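Local atomic coordinates of UDP-glucose 4-epimerase (Brucella ovis, PDB entry 4WOK), a protein that probably interconverts UDP-glucose and UDP-galactose by epimerising the sugar at C4, with a tightly held NAD as cofactor. Residues A[129-134]-A[258-263]; A[139-144]-A[175-180]; A[143-148]-A[154-159]. The protein carries 2 engineered substitutions. All blocks are in the same frame, centred on the assembly; numbering follows the deposited sequence.

Contact 1 (A[129-134]-A[258-263]); sequences ATYGVP and AVNLGT
Tyr131 and Asn260 are joined by a single buried hydrogen bond, although their CA atoms stay 11.0 Å apart. The phenol is the donor: Tyr131 OH lies 2.7 Å from Asn260 OD1. The hydroxyl approaches in the carbonyl plane, on a lone pair, at a C=O...donor angle of 120°. Seen from the phenol, OD1 sits at the ring edge and in its plane, with Tyr131 CE2 3.5 Å from Asn260 OD1, while ring and amide planes stand 84° apart. The two side chains reach for each other from opposite directions.

Strand 257-260 is the outermost strand on its side of the parallel Rossmann sheet, and segment 129-134 belongs to the long loop that leaves strand 121-125, so the bond ties that loop to the sheet margin.

Further polar bonds fix both ends. Tyr131 OH also accepts from Arg177 NH1, a neighbour that probably polarises the phenol and strengthens it as a donor to the amide. Asn260 ND2 makes a weak hydrogen bond to Asp302 O.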
loop_
_atom_site.group_PDB
_atom_site.type_symbol
_atom_site.label_atom_id
_atom_site.label_comp_id
_atom_site.label_asym_id
_atom_site.label_seq_id
_atom_site.Cartn_x
_atom_site.Cartn_y
_atom_site.Cartn_z
ATOM N N ALA A 129 -5.474 6.910 -5.037
ATOM C CA ALA A 129 -6.657 7.664 -4.629
ATOM C C ALA A 129 -6.432 9.175 -4.770
ATOM O O ALA A 129 -7.390 9.949 -4.792
ATOM C CB ALA A 129 -7.048 7.318 -3.196
ATOM N N THR A 130 -5.173 9.599 -4.871
ATOM C CA THR A 130 -4.883 11.020 -5.034
ATOM C C THR A 130 -5.426 11.568 -6.362
ATOM O O THR A 130 -5.693 12.762 -6.479
ATOM C CB THR A 130 -3.370 11.308 -4.966
ATOM O OG1 THR A 130 -2.695 10.518 -5.948
ATOM C CG2 THR A 130 -2.805 10.990 -3.573
ATOM N N TYR A 131 -5.595 10.694 -7.354
ATOM C CA TYR A 131 -6.057 11.122 -8.681
ATOM C C TYR A 131 -7.538 11.476 -8.727
ATOM O O TYR A 131 -7.952 12.339 -9.510
ATOM C CB TYR A 131 -5.785 10.036 -9.727
ATOM C CG TYR A 131 -4.324 9.769 -9.970
ATOM C CD1 TYR A 131 -3.488 10.769 -10.448
ATOM C CD2 TYR A 131 -3.780 8.516 -9.731
ATOM C CE1 TYR A 131 -2.143 10.529 -10.680
ATOM C CE2 TYR A 131 -2.430 8.269 -9.954
ATOM C CZ TYR A 131 -1.621 9.282 -10.428
ATOM O OH TYR A 131 -0.285 9.043 -10.653
ATOM N N GLY A 132 -8.336 10.802 -7.906
ATOM C CA GLY A 132 -9.783 10.922 -7.987
ATOM C C GLY A 132 -10.269 10.280 -9.277
ATOM O O GLY A 132 -9.724 9.262 -9.708
ATOM N N VAL A 133 -11.287 10.870 -9.898
ATOM C CA VAL A 133 -11.783 10.372 -11.182
ATOM C C VAL A 133 -10.902 10.883 -12.322
ATOM O O VAL A 133 -10.742 12.089 -12.492
ATOM C CB VAL A 133 -13.247 10.791 -11.430
ATOM N N PRO A 134 -10.321 9.957 -13.104
ATOM C CA PRO A 134 -9.359 10.286 -14.160
ATOM C C PRO A 134 -10.014 10.619 -15.490
ATOM O O PRO A 134 -11.214 10.414 -15.659
ATOM C CB PRO A 134 -8.540 9.004 -14.281
ATOM C CG PRO A 134 -9.536 7.937 -14.004
ATOM C CD PRO A 134 -10.496 8.501 -12.972
ATOM N N ALA A 258 7.840 10.572 -8.340
ATOM C CA ALA A 258 6.512 10.104 -7.966
ATOM C C ALA A 258 6.019 9.209 -9.095
ATOM O O ALA A 258 5.772 9.686 -10.208
ATOM C CB ALA A 258 5.562 11.269 -7.723
ATOM N N VAL A 259 5.917 7.907 -8.827
ATOM C CA VAL A 259 5.520 6.955 -9.858
ATOM C C VAL A 259 4.411 5.998 -9.404
ATOM O O VAL A 259 4.283 5.693 -8.221
ATOM C CB VAL A 259 6.728 6.117 -10.348
ATOM C CG1 VAL A 259 7.831 7.026 -10.897
ATOM C CG2 VAL A 259 7.268 5.242 -9.238
ATOM N N ASN A 260 3.619 5.541 -10.375
ATOM C CA ASN A 260 2.606 4.516 -10.183
ATOM C C ASN A 260 3.201 3.116 -10.095
ATOM O O ASN A 260 4.182 2.811 -10.774
ATOM C CB ASN A 260 1.603 4.532 -11.335
ATOM C CG ASN A 260 0.791 5.806 -11.405
ATOM O OD1 ASN A 260 0.608 6.501 -10.406
ATOM N ND2 ASN A 260 0.277 6.110 -12.600
ATOM N N LEU A 261 2.587 2.264 -9.280
ATOM C CA LEU A 261 2.938 0.850 -9.215
ATOM C C LEU A 261 1.730 0.004 -9.593
ATOM O O LEU A 261 0.630 0.229 -9.092
ATOM C CB LEU A 261 3.420 0.468 -7.816
ATOM C CG LEU A 261 4.628 1.225 -7.265
ATOM C CD1 LEU A 261 4.945 0.755 -5.858
ATOM C CD2 LEU A 261 5.826 1.052 -8.181
ATOM N N GLY A 262 1.938 -0.963 -10.482
ATOM C CA GLY A 262 0.879 -1.858 -10.898
ATOM C C GLY A 262 1.247 -2.689 -12.116
ATOM O O GLY A 262 2.372 -2.631 -12.607
ATOM N N THR A 263 0.286 -3.464 -12.597
ATOM C CA THR A 263 0.485 -4.311 -13.767
ATOM C C THR A 263 0.109 -3.601 -15.061
ATOM O O THR A 263 0.487 -4.034 -16.155
ATOM C CB THR A 263 -0.361 -5.576 -13.686
ATOM O OG1 THR A 263 -1.740 -5.198 -13.628
ATOM C CG2 THR A 263 -0.009 -6.382 -12.463
#

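Contact 2 (A[139-144]-A[175-180]); sequences IGEGEA and ALRYFN. With NAD (nicotinamide-adenine-dinucleotide), chain B.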
loop_
_atom_site.group_PDB
_atom_site.type_symbol
_atom_site.label_atom_id
_atom_site.label_comp_id
_atom_site.label_asym_id
_atom_site.label_seq_id
_atom_site.Cartn_x
_atom_site.Cartn_y
_atom_site.Cartn_z
ATOM N N ILE A 139 -4.179 5.276 -15.855
ATOM C CA ILE A 139 -3.907 6.572 -15.244
ATOM C C ILE A 139 -2.411 6.862 -15.181
ATOM O O ILE A 139 -1.676 6.187 -14.463
ATOM C CB ILE A 139 -4.497 6.651 -13.820
ATOM C CG1 ILE A 139 -5.971 6.222 -13.828
ATOM C CG2 ILE A 139 -4.318 8.049 -13.245
ATOM C CD1 ILE A 139 -6.588 6.157 -12.444
ATOM N N GLY A 140 -1.963 7.859 -15.939
ATOM C CA GLY A 140 -0.567 8.258 -15.923
ATOM C C GLY A 140 -0.315 9.242 -14.796
ATOM O O GLY A 140 -1.256 9.807 -14.245
ATOM N N GLU A 141 0.949 9.459 -14.450
ATOM C CA GLU A 141 1.286 10.354 -13.347
ATOM C C GLU A 141 0.975 11.807 -13.690
ATOM O O GLU A 141 0.906 12.660 -12.806
ATOM C CB GLU A 141 2.759 10.208 -12.962
ATOM C CG GLU A 141 3.118 8.877 -12.326
ATOM C CD GLU A 141 3.405 7.786 -13.338
ATOM O OE1 GLU A 141 3.236 8.025 -14.554
ATOM O OE2 GLU A 141 3.809 6.683 -12.919
ATOM N N GLY A 142 0.790 12.082 -14.976
ATOM C CA GLY A 142 0.468 13.419 -15.429
ATOM C C GLY A 142 -0.979 13.776 -15.167
ATOM O O GLY A 142 -1.357 14.944 -15.221
ATOM N N GLU A 143 -1.788 12.760 -14.885
ATOM C CA GLU A 143 -3.204 12.954 -14.601
ATOM C C GLU A 143 -3.399 13.908 -13.437
ATOM O O GLU A 143 -2.616 13.908 -12.484
ATOM C CB GLU A 143 -3.879 11.617 -14.294
ATOM C CG GLU A 143 -5.392 11.689 -14.247
ATOM C CD GLU A 143 -5.996 11.946 -15.613
ATOM O OE1 GLU A 143 -5.654 11.208 -16.564
ATOM O OE2 GLU A 143 -6.806 12.889 -15.732
ATOM N N ALA A 144 -4.441 14.726 -13.513
ATOM C CA ALA A 144 -4.718 15.670 -12.442
ATOM C C ALA A 144 -5.021 14.925 -11.148
ATOM O O ALA A 144 -5.550 13.814 -11.171
ATOM C CB ALA A 144 -5.869 16.573 -12.817
ATOM N N ALA A 175 7.831 9.027 -4.033
ATOM C CA ALA A 175 6.460 8.750 -3.639
ATOM C C ALA A 175 5.954 7.636 -4.535
ATOM O O ALA A 175 6.115 7.698 -5.752
ATOM C CB ALA A 175 5.585 9.999 -3.754
ATOM N N LEU A 176 5.362 6.609 -3.933
ATOM C CA LEU A 176 4.900 5.456 -4.694
ATOM C C LEU A 176 3.384 5.339 -4.599
ATOM O O LEU A 176 2.832 5.181 -3.509
ATOM C CB LEU A 176 5.575 4.177 -4.194
ATOM C CG LEU A 176 7.103 4.132 -4.325
ATOM C CD1 LEU A 176 7.662 2.892 -3.634
ATOM C CD2 LEU A 176 7.556 4.176 -5.791
ATOM N N ARG A 177 2.727 5.421 -5.754
ATOM C CA ARG A 177 1.272 5.423 -5.830
ATOM C C ARG A 177 0.759 4.085 -6.360
ATOM O O ARG A 177 1.238 3.586 -7.378
ATOM C CB ARG A 177 0.777 6.564 -6.736
ATOM C CG ARG A 177 1.288 7.954 -6.371
ATOM C CD ARG A 177 0.846 8.988 -7.411
ATOM N NE ARG A 177 1.343 10.332 -7.123
ATOM C CZ ARG A 177 1.640 11.230 -8.065
ATOM N NH1 ARG A 177 1.490 10.925 -9.348
ATOM N NH2 ARG A 177 2.081 12.433 -7.727
ATOM N N TYR A 178 -0.215 3.501 -5.668
ATOM C CA TYR A 178 -0.829 2.266 -6.148
ATOM C C TYR A 178 -2.236 2.164 -5.596
ATOM O O TYR A 178 -2.608 2.917 -4.688
ATOM C CB TYR A 178 0.008 1.044 -5.755
ATOM C CG TYR A 178 0.412 1.013 -4.288
ATOM C CD1 TYR A 178 1.523 1.727 -3.830
ATOM C CD2 TYR A 178 -0.303 0.253 -3.375
ATOM C CE1 TYR A 178 1.887 1.700 -2.500
ATOM C CE2 TYR A 178 0.059 0.205 -2.047
ATOM C CZ TYR A 178 1.151 0.935 -1.611
ATOM O OH TYR A 178 1.507 0.895 -0.280
ATOM N N PHE A 179 -3.020 1.239 -6.146
ATOM C CA PHE A 179 -4.421 1.108 -5.746
ATOM C C PHE A 179 -4.659 0.094 -4.622
ATOM O O PHE A 179 -4.981 0.477 -3.493
ATOM C CB PHE A 179 -5.281 0.732 -6.961
ATOM C CG PHE A 179 -5.732 1.917 -7.778
ATOM C CD1 PHE A 179 -6.658 2.819 -7.261
ATOM C CD2 PHE A 179 -5.233 2.130 -9.055
ATOM C CE1 PHE A 179 -7.083 3.909 -8.008
ATOM C CE2 PHE A 179 -5.654 3.211 -9.810
ATOM C CZ PHE A 179 -6.582 4.104 -9.284
ATOM N N ASN A 180 -4.536 -1.193 -4.938
ATOM C CA ASN A 180 -4.875 -2.245 -3.987
ATOM C C ASN A 180 -3.768 -3.252 -3.779
ATOM O O ASN A 180 -3.453 -4.032 -4.680
ATOM C CB ASN A 180 -6.129 -3.006 -4.435
ATOM C CG ASN A 180 -7.354 -2.120 -4.518
ATOM O OD1 ASN A 180 -7.847 -1.629 -3.503
ATOM N ND2 ASN A 180 -7.871 -1.935 -5.728
HETATM P PA NAD B . -1.503 -1.635 7.767
HETATM O O1A NAD B . -2.459 -0.885 8.675
HETATM O O2A NAD B . -1.321 -3.124 7.784
HETATM O O5B NAD B . 0.060 -1.032 8.210
HETATM C C5B NAD B . -0.035 0.251 8.791
HETATM C C4B NAD B . 1.070 0.261 9.880
HETATM O O4B NAD B . 1.288 1.596 10.356
HETATM C C3B NAD B . 0.469 -0.575 11.016
HETATM O O3B NAD B . 1.457 -1.480 11.442
HETATM C C2B NAD B . 0.155 0.496 12.091
HETATM O O2B NAD B . 0.288 -0.023 13.354
HETATM C C1B NAD B . 1.282 1.552 11.796
HETATM N N9A NAD B . 0.883 2.918 12.189
HETATM C C8A NAD B . -0.300 3.622 11.877
HETATM N N7A NAD B . -0.307 4.862 12.378
HETATM C C5A NAD B . 0.920 4.965 13.047
HETATM C C6A NAD B . 1.502 6.018 13.785
HETATM N N6A NAD B . 0.830 7.206 13.951
HETATM N N1A NAD B . 2.730 5.855 14.331
HETATM C C2A NAD B . 3.356 4.648 14.147
HETATM N N3A NAD B . 2.914 3.547 13.473
HETATM C C4A NAD B . 1.677 3.765 12.929
HETATM O O3 NAD B . -1.878 -0.921 6.376
HETATM P PN NAD B . -1.078 -1.414 5.061
HETATM O O1N NAD B . 0.193 -2.199 5.221
HETATM O O2N NAD B . -2.164 -1.709 4.086
HETATM O O5D NAD B . -0.598 0.008 4.204
HETATM C C5D NAD B . 0.274 0.760 4.890
HETATM C C4D NAD B . 0.674 1.888 3.939
HETATM O O4D NAD B . 0.308 1.501 2.552
HETATM C C3D NAD B . -0.165 3.143 4.254
HETATM O O3D NAD B . 0.649 4.227 3.940
HETATM C C2D NAD B . -1.306 3.004 3.239
HETATM O O2D NAD B . -1.881 4.190 2.856
HETATM C C1D NAD B . -0.448 2.547 2.035
HETATM N N1N NAD B . -1.398 1.991 0.945
HETATM C C2N NAD B . -1.984 0.749 1.179
HETATM C C3N NAD B . -2.857 0.224 0.190
HETATM C C7N NAD B . -3.500 -1.116 0.431
HETATM O O7N NAD B . -4.238 -1.616 -0.424
HETATM N N7N NAD B . -3.244 -1.767 1.622
HETATM C C4N NAD B . -3.108 0.965 -0.967
HETATM C C5N NAD B . -2.507 2.207 -1.165
HETATM C C6N NAD B . -1.642 2.723 -0.189
#
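A small van der Waals contact packs the loop around a type I turn, Gly140 to Glu143, against the C-terminal end of strand 172-177, where Ile139 meets Phe179 and Glu141 meets Arg177. Ile139 presents the tip of its chain, with CD1 3.8 Å from Phe179 CZ. The methyl arrives at the ring edge, in the ring plane, and the two side chains cross at about a right angle.

Within the turn, Glu141 CB lies 3.9 Å from Arg177 NH1. Here a CH2 of Glu141 rests by the guanidinium, with no salt bridge: the Glu141 chain bends at chi2 (84°), and its OE2 stays 6.0 Å from Arg177 NH1, bonding instead to Asn260 N. Arg177, extended from CG to NE, forms a salt bridge from NH2 to Glu159 OE1.

Tyr178 and Phe179 carry the chain on to the cofactor. Tyr178 lies against the nicotinamide, its CE2 3.4 Å from NAD C4N, and Phe179 O is 3.2 Å from NAD C4N. C4N is the carbon that accepts hydride in NAD-dependent enzymes, and this placing of the coenzyme at the C-terminal edge of a parallel sheet is typical of the Rossmann fold.

Contact 3 (A[143-148]-A[154-159]); sequences EAQNPI and TKLIAE. With NAD (nicotinamide-adenine-dinucleotide), chain B.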
loop_
_atom_site.group_PDB
_atom_site.type_symbol
_atom_site.label_atom_id
_atom_site.label_comp_id
_atom_site.label_asym_id
_atom_site.label_seq_id
_atom_site.Cartn_x
_atom_site.Cartn_y
_atom_site.Cartn_z
ATOM N N GLU A 143 -1.788 12.760 -14.885
ATOM C CA GLU A 143 -3.204 12.954 -14.601
ATOM C C GLU A 143 -3.399 13.908 -13.437
ATOM O O GLU A 143 -2.616 13.908 -12.484
ATOM C CB GLU A 143 -3.879 11.617 -14.294
ATOM C CG GLU A 143 -5.392 11.689 -14.247
ATOM C CD GLU A 143 -5.996 11.946 -15.613
ATOM O OE1 GLU A 143 -5.654 11.208 -16.564
ATOM O OE2 GLU A 143 -6.806 12.889 -15.732
ATOM N N ALA A 144 -4.441 14.726 -13.513
ATOM C CA ALA A 144 -4.718 15.670 -12.442
ATOM C C ALA A 144 -5.021 14.925 -11.148
ATOM O O ALA A 144 -5.550 13.814 -11.171
ATOM C CB ALA A 144 -5.869 16.573 -12.817
ATOM N N GLN A 145 -4.673 15.533 -10.019
ATOM C CA GLN A 145 -4.953 14.920 -8.727
ATOM C C GLN A 145 -6.069 15.660 -8.001
ATOM O O GLN A 145 -5.848 16.674 -7.336
ATOM C CB GLN A 145 -3.685 14.869 -7.876
ATOM C CG GLN A 145 -2.685 13.836 -8.375
ATOM C CD GLN A 145 -1.379 13.860 -7.598
ATOM O OE1 GLN A 145 -0.629 14.837 -7.650
ATOM N NE2 GLN A 145 -1.101 12.777 -6.874
ATOM N N ASN A 146 -7.281 15.149 -8.160
ATOM C CA ASN A 146 -8.456 15.731 -7.532
ATOM C C ASN A 146 -9.180 14.675 -6.733
ATOM O O ASN A 146 -10.188 14.131 -7.185
ATOM C CB ASN A 146 -9.391 16.339 -8.579
ATOM C CG ASN A 146 -8.755 17.489 -9.317
ATOM O OD1 ASN A 146 -8.701 17.498 -10.547
ATOM N ND2 ASN A 146 -8.260 18.472 -8.566
ATOM N N PRO A 147 -8.662 14.375 -5.539
ATOM C CA PRO A 147 -9.214 13.294 -4.722
ATOM C C PRO A 147 -10.607 13.653 -4.238
ATOM O O PRO A 147 -10.919 14.836 -4.105
ATOM C CB PRO A 147 -8.212 13.178 -3.557
ATOM C CG PRO A 147 -7.551 14.510 -3.489
ATOM C CD PRO A 147 -7.494 15.019 -4.904
ATOM N N ILE A 148 -11.445 12.651 -4.001
ATOM C CA ILE A 148 -12.834 12.928 -3.673
ATOM C C ILE A 148 -13.193 12.445 -2.269
ATOM O O ILE A 148 -14.365 12.424 -1.900
ATOM C CB ILE A 148 -13.785 12.299 -4.719
ATOM C CG1 ILE A 148 -13.319 10.898 -5.091
ATOM C CG2 ILE A 148 -13.840 13.163 -5.983
ATOM C CD1 ILE A 148 -14.048 9.813 -4.365
ATOM N N THR A 154 -5.549 13.530 2.083
ATOM C CA THR A 154 -4.422 13.605 3.002
ATOM C C THR A 154 -3.161 12.973 2.403
ATOM O O THR A 154 -2.053 13.411 2.704
ATOM C CB THR A 154 -4.748 12.943 4.363
ATOM O OG1 THR A 154 -5.076 11.565 4.173
ATOM C CG2 THR A 154 -5.905 13.662 5.044
ATOM N N LYS A 155 -3.318 11.962 1.549
ATOM C CA LYS A 155 -2.152 11.401 0.837
ATOM C C LYS A 155 -1.553 12.430 -0.132
ATOM O O LYS A 155 -0.341 12.530 -0.277
ATOM C CB LYS A 155 -2.542 10.123 0.068
ATOM C CG LYS A 155 -2.850 8.931 0.972
ATOM C CD LYS A 155 -1.582 8.516 1.726
ATOM C CE LYS A 155 -1.789 7.270 2.591
ATOM N NZ LYS A 155 -0.454 6.840 3.170
ATOM N N LEU A 156 -2.415 13.180 -0.809
ATOM C CA LEU A 156 -1.965 14.240 -1.707
ATOM C C LEU A 156 -1.223 15.345 -0.946
ATOM O O LEU A 156 -0.196 15.852 -1.405
ATOM C CB LEU A 156 -3.160 14.834 -2.454
ATOM C CG LEU A 156 -2.851 15.944 -3.462
ATOM C CD1 LEU A 156 -1.875 15.427 -4.509
ATOM C CD2 LEU A 156 -4.137 16.435 -4.124
ATOM N N ILE A 157 -1.756 15.721 0.211
ATOM C CA ILE A 157 -1.117 16.744 1.046
ATOM C C ILE A 157 0.282 16.285 1.445
ATOM O O ILE A 157 1.232 17.059 1.370
ATOM C CB ILE A 157 -1.949 17.050 2.311
ATOM C CG1 ILE A 157 -3.263 17.737 1.933
ATOM C CG2 ILE A 157 -1.134 17.895 3.308
ATOM C CD1 ILE A 157 -4.273 17.775 3.080
ATOM N N ALA A 158 0.418 15.020 1.835
ATOM C CA ALA A 158 1.745 14.495 2.154
ATOM C C ALA A 158 2.692 14.552 0.950
ATOM O O ALA A 158 3.871 14.851 1.103
ATOM C CB ALA A 158 1.649 13.073 2.672
ATOM N N GLU A 159 2.185 14.270 -0.247
ATOM C CA GLU A 159 3.040 14.370 -1.432
ATOM C C GLU A 159 3.568 15.803 -1.606
ATOM O O GLU A 159 4.757 16.012 -1.841
ATOM C CB GLU A 159 2.293 13.927 -2.696
ATOM C CG GLU A 159 1.939 12.439 -2.724
ATOM C CD GLU A 159 1.517 11.957 -4.103
ATOM O OE1 GLU A 159 1.332 12.805 -5.002
ATOM O OE2 GLU A 159 1.371 10.729 -4.292
HETATM P PA NAD B . -1.503 -1.635 7.767
HETATM O O1A NAD B . -2.459 -0.885 8.675
HETATM O O2A NAD B . -1.321 -3.124 7.784
HETATM O O5B NAD B . 0.060 -1.032 8.210
HETATM C C5B NAD B . -0.035 0.251 8.791
HETATM C C4B NAD B . 1.070 0.261 9.880
HETATM O O4B NAD B . 1.288 1.596 10.356
HETATM C C3B NAD B . 0.469 -0.575 11.016
HETATM O O3B NAD B . 1.457 -1.480 11.442
HETATM C C2B NAD B . 0.155 0.496 12.091
HETATM O O2B NAD B . 0.288 -0.023 13.354
HETATM C C1B NAD B . 1.282 1.552 11.796
HETATM N N9A NAD B . 0.883 2.918 12.189
HETATM C C8A NAD B . -0.300 3.622 11.877
HETATM N N7A NAD B . -0.307 4.862 12.378
HETATM C C5A NAD B . 0.920 4.965 13.047
HETATM C C6A NAD B . 1.502 6.018 13.785
HETATM N N6A NAD B . 0.830 7.206 13.951
HETATM N N1A NAD B . 2.730 5.855 14.331
HETATM C C2A NAD B . 3.356 4.648 14.147
HETATM N N3A NAD B . 2.914 3.547 13.473
HETATM C C4A NAD B . 1.677 3.765 12.929
HETATM O O3 NAD B . -1.878 -0.921 6.376
HETATM P PN NAD B . -1.078 -1.414 5.061
HETATM O O1N NAD B . 0.193 -2.199 5.221
HETATM O O2N NAD B . -2.164 -1.709 4.086
HETATM O O5D NAD B . -0.598 0.008 4.204
HETATM C C5D NAD B . 0.274 0.760 4.890
HETATM C C4D NAD B . 0.674 1.888 3.939
HETATM O O4D NAD B . 0.308 1.501 2.552
HETATM C C3D NAD B . -0.165 3.143 4.254
HETATM O O3D NAD B . 0.649 4.227 3.940
HETATM C C2D NAD B . -1.306 3.004 3.239
HETATM O O2D NAD B . -1.881 4.190 2.856
HETATM C C1D NAD B . -0.448 2.547 2.035
HETATM N N1N NAD B . -1.398 1.991 0.945
HETATM C C2N NAD B . -1.984 0.749 1.179
HETATM C C3N NAD B . -2.857 0.224 0.190
HETATM C C7N NAD B . -3.500 -1.116 0.431
HETATM O O7N NAD B . -4.238 -1.616 -0.424
HETATM N N7N NAD B . -3.244 -1.767 1.622
HETATM C C4N NAD B . -3.108 0.965 -0.967
HETATM C C5N NAD B . -2.507 2.207 -1.165
HETATM C C6N NAD B . -1.642 2.723 -0.189
HETATM O O HOH W 1 1.471 15.445 -5.899
#
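Leu156 lies against the face of the Gln145 amide, its CD1 3.4 Å from Gln145 OE1 and close to the amide carbon as well. The leucine projects from helix 150-169 with CG anti to the backbone N (chi1 -179°), which carries both methyls out to the loop. While CD1 takes the glutamine, CD2 turns to Pro147 and packs 3.7 Å from Pro147 CD, the two side chains crossing at about a right angle.

One helical turn on, the contact becomes polar. Gln145 NE2 donates to Glu159 OE1 over 3.1 Å in a nearly straight bond (N-H...O 171°). The acceptor lies close to the amide plane of Gln145, yet the nitrogen comes in from above the carboxylate plane, 37° out of it. A water joins the same two side chains, donating to Gln145 OE1 and to Glu159 OE1 at 2.8 Å each, so both ends of the amide are tied to one carboxylate oxygen and its flip is restrained. Thr130 OG1, bonded to Gln145 NE2, fixes it further. Glu159 OE2 is bonded to Ser126 OG, and Arg177 is a further donor to the carboxylate; such donors would be expected to favour its charged form.

Lys155, next to Leu156 in sequence, reaches the cofactor, its NZ donating to NAD O3D at 2.9 Å and more weakly to NAD O2D. With Tyr151, which is also bonded to NAD, it makes the YxxxK pair of the short-chain dehydrogenase/reductase family.

Helix 150-169 is thus packed on several sides: the 143-148 loop covers Leu156, Thr154 and Ile157 touch helix 96-116, and Lys155 and Ala158 rest on Phe124 of strand 121-125.

All three contacts fasten the loop between strand 121-125 and helix 150-169. Contacts 1 and 2, with centres 2 Å apart, join it to the neighbouring strands 257-260 and 172-177; contact 3, about 10 Å from either centre, joins it to the helix. Contacts 1 and 3 are buried, contact 2 partly so, and none is a surface patch. Contact 1 is purely polar, contact 2 is van der Waals packing, and contact 3 mixes apolar packing with a water-bridged polar pair. Arg177 of contact 2 runs between the other two. Contacts 2 and 3 share Glu143 and Ala144, and both include residues that touch NAD.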